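Local coordinates for protein molybdopterin converting factor, subunit 1 (Pyrococcus furiosus, PDB 1VJK) that probably acts as the small ubiquitin-like, MoaD-type subunit of molybdopterin synthase in molybdenum cofactor biosynthesis, at residues Arg19-Ala24 with His50-Glu56. Sequence-based numbering, arbitrary orientation.
Sequences RFRQLA and HEKFKEE
The outer ring atoms of Phe-53 rest against Phe-20, Leu-23 and Ala-24 of helix 19-24. CE1 of Phe-53 touches CD1 of Phe-20 at 3.6 Å, and the two ring planes lie 31° apart. CE2 of Phe-53 meets CB of Leu-23 at 3.7 Å, and Leu-23 CD1 lies over one ring face. Ile-46 of helix 39-49 also packs on Phe-53. The contact joins the short helix after strand 10-16 to the 3-10 turn after helix 39-49, within the ubiquitin-like fold of the ThiS/MoaD family. CA of Ala-24 sits over the His-50 ring, 4.0 Å from its centroid, a CH-pi contact; NE2 of His-50 is hydrogen-bonded to Glu-29. One water bridges O of Leu-23 and N of Lys-52. At the polar edge, Arg-19 grips Glu-56 end-on: NH1 reaches OE2 at 2.9 Å, and NH2 reaches OE1 at 2.8 Å. CG of Arg-19 lies between its backbone N and carbonyl carbon (chi1 73°), and the extended chain carries the guanidinium there. Both nitrogens come from above the carboxylate plane, turned 54° from the guanidinium. Asp-67 lies close to OE1 of Glu-56, and Arg-19 is likely to offset these like charges. An alanine in place of Glu-56 would probably leave Arg-19 without this charge partner.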
loop_
_atom_site.group_PDB
_atom_site.type_symbol
_atom_site.label_atom_id
_atom_site.label_comp_id
_atom_site.label_asym_id
_atom_site.label_seq_id
_atom_site.Cartn_x
_atom_site.Cartn_y
_atom_site.Cartn_z
ATOM N N ARG A 19 10.598 5.446 -6.666
ATOM C CA ARG A 19 10.609 4.516 -7.814
ATOM C C ARG A 19 9.310 3.758 -7.961
ATOM O O ARG A 19 9.015 3.240 -9.035
ATOM C CB ARG A 19 11.805 3.564 -7.774
ATOM C CG ARG A 19 11.743 2.478 -6.742
ATOM C CD ARG A 19 13.032 1.691 -6.745
ATOM N NE ARG A 19 13.054 0.687 -5.698
ATOM C CZ ARG A 19 12.613 -0.570 -5.848
ATOM N NH1 ARG A 19 12.123 -0.998 -7.018
ATOM N NH2 ARG A 19 12.672 -1.399 -4.784
ATOM N N PHE A 20 8.504 3.714 -6.902
ATOM C CA PHE A 20 7.225 2.983 -6.963
ATOM C C PHE A 20 6.203 3.686 -7.825
ATOM O O PHE A 20 5.247 3.050 -8.272
ATOM C CB PHE A 20 6.742 2.656 -5.541
ATOM C CG PHE A 20 7.734 1.846 -4.796
ATOM C CD1 PHE A 20 8.158 0.630 -5.302
ATOM C CD2 PHE A 20 8.332 2.321 -3.624
ATOM C CE1 PHE A 20 9.141 -0.122 -4.679
ATOM C CE2 PHE A 20 9.318 1.557 -2.985
ATOM C CZ PHE A 20 9.718 0.328 -3.512
ATOM N N ARG A 21 6.426 4.968 -8.105
ATOM C CA ARG A 21 5.618 5.674 -9.105
ATOM C C ARG A 21 5.834 5.069 -10.481
ATOM O O ARG A 21 4.886 5.010 -11.278
ATOM C CB ARG A 21 5.981 7.163 -9.135
ATOM C CG ARG A 21 5.577 7.873 -7.875
ATOM C CD ARG A 21 6.030 9.316 -7.804
ATOM N NE ARG A 21 5.225 10.060 -6.832
ATOM C CZ ARG A 21 5.222 11.384 -6.704
ATOM N NH1 ARG A 21 5.978 12.143 -7.496
ATOM N NH2 ARG A 21 4.438 11.950 -5.792
ATOM N N GLN A 22 7.069 4.655 -10.800
ATOM C CA GLN A 22 7.308 3.990 -12.065
ATOM C C GLN A 22 6.788 2.598 -12.096
ATOM O O GLN A 22 6.277 2.179 -13.123
ATOM C CB GLN A 22 8.785 3.967 -12.459
ATOM C CG GLN A 22 9.305 5.261 -13.039
ATOM C CD GLN A 22 9.212 6.398 -12.070
ATOM O OE1 GLN A 22 9.899 6.404 -11.033
ATOM N NE2 GLN A 22 8.349 7.369 -12.373
ATOM N N LEU A 23 6.914 1.859 -10.990
ATOM C CA LEU A 23 6.377 0.497 -10.973
ATOM C C LEU A 23 4.859 0.478 -11.109
ATOM O O LEU A 23 4.306 -0.401 -11.768
ATOM C CB LEU A 23 6.768 -0.221 -9.679
ATOM C CG LEU A 23 8.236 -0.532 -9.422
ATOM C CD1 LEU A 23 8.303 -1.633 -8.336
ATOM C CD2 LEU A 23 9.027 -0.924 -10.678
ATOM N N ALA A 24 4.175 1.420 -10.448
ATOM C CA ALA A 24 2.723 1.484 -10.542
ATOM C C ALA A 24 2.253 2.118 -11.845
ATOM O O ALA A 24 1.106 1.909 -12.264
ATOM C CB ALA A 24 2.107 2.249 -9.340
ATOM N N HIS A 50 -0.295 -4.532 -10.406
ATOM C CA HIS A 50 1.011 -4.089 -10.880
ATOM C C HIS A 50 2.027 -5.157 -10.572
ATOM O O HIS A 50 2.664 -5.147 -9.489
ATOM C CB HIS A 50 1.415 -2.778 -10.186
ATOM C CG HIS A 50 0.362 -1.724 -10.242
ATOM N ND1 HIS A 50 -0.131 -1.204 -11.429
ATOM C CD2 HIS A 50 -0.320 -1.112 -9.251
ATOM C CE1 HIS A 50 -1.058 -0.299 -11.150
ATOM N NE2 HIS A 50 -1.179 -0.216 -9.839
ATOM N N GLU A 51 2.208 -6.068 -11.528
ATOM C CA GLU A 51 2.988 -7.283 -11.280
ATOM C C GLU A 51 4.429 -7.026 -10.864
ATOM O O GLU A 51 5.029 -7.881 -10.218
ATOM C CB GLU A 51 2.940 -8.220 -12.481
ATOM C CG GLU A 51 3.567 -7.672 -13.746
ATOM C CD GLU A 51 3.357 -8.584 -14.935
ATOM O OE1 GLU A 51 2.851 -9.705 -14.733
ATOM O OE2 GLU A 51 3.704 -8.170 -16.066
ATOM N N LYS A 52 4.975 -5.861 -11.204
ATOM C CA LYS A 52 6.368 -5.557 -10.801
ATOM C C LYS A 52 6.511 -5.460 -9.283
ATOM O O LYS A 52 7.627 -5.581 -8.756
ATOM C CB LYS A 52 6.890 -4.296 -11.485
ATOM C CG LYS A 52 7.014 -4.451 -12.992
ATOM C CD LYS A 52 7.728 -3.270 -13.621
ATOM C CE LYS A 52 6.745 -2.297 -14.287
ATOM N NZ LYS A 52 7.389 -1.476 -15.385
ATOM N N PHE A 53 5.398 -5.278 -8.554
ATOM C CA PHE A 53 5.456 -5.265 -7.093
ATOM C C PHE A 53 5.536 -6.656 -6.465
ATOM O O PHE A 53 5.800 -6.780 -5.261
ATOM C CB PHE A 53 4.232 -4.549 -6.488
ATOM C CG PHE A 53 4.294 -3.054 -6.545
ATOM C CD1 PHE A 53 4.876 -2.337 -5.503
ATOM C CD2 PHE A 53 3.752 -2.366 -7.598
ATOM C CE1 PHE A 53 4.920 -0.939 -5.545
ATOM C CE2 PHE A 53 3.784 -0.981 -7.650
ATOM C CZ PHE A 53 4.373 -0.264 -6.610
ATOM N N LYS A 54 5.287 -7.703 -7.245
ATOM C CA LYS A 54 5.304 -9.058 -6.675
ATOM C C LYS A 54 6.675 -9.389 -6.087
ATOM O O LYS A 54 6.756 -10.095 -5.072
ATOM C CB LYS A 54 4.908 -10.101 -7.728
ATOM C CG LYS A 54 3.440 -10.038 -8.110
ATOM C CD LYS A 54 3.037 -11.174 -9.035
ATOM C CE LYS A 54 1.565 -11.537 -8.797
ATOM N N GLU A 55 7.722 -8.849 -6.713
ATOM C CA GLU A 55 9.128 -9.131 -6.389
ATOM C C GLU A 55 9.665 -8.178 -5.299
ATOM O O GLU A 55 10.815 -8.323 -4.837
ATOM C CB GLU A 55 9.976 -9.004 -7.669
ATOM C CG GLU A 55 9.681 -10.010 -8.802
ATOM C CD GLU A 55 8.227 -10.027 -9.323
ATOM O OE1 GLU A 55 7.633 -8.932 -9.641
ATOM O OE2 GLU A 55 7.673 -11.159 -9.434
ATOM N N GLU A 56 8.842 -7.218 -4.886
ATOM C CA GLU A 56 9.232 -6.233 -3.886
ATOM C C GLU A 56 8.778 -6.691 -2.510
ATOM O O GLU A 56 7.625 -7.080 -2.315
ATOM C CB GLU A 56 8.617 -4.862 -4.207
ATOM C CG GLU A 56 8.971 -4.347 -5.593
ATOM C CD GLU A 56 10.395 -3.830 -5.687
ATOM O OE1 GLU A 56 11.032 -3.655 -4.638
ATOM O OE2 GLU A 56 10.894 -3.625 -6.827
HETATM O O HOH W 1 3.743 -3.527 -12.627
#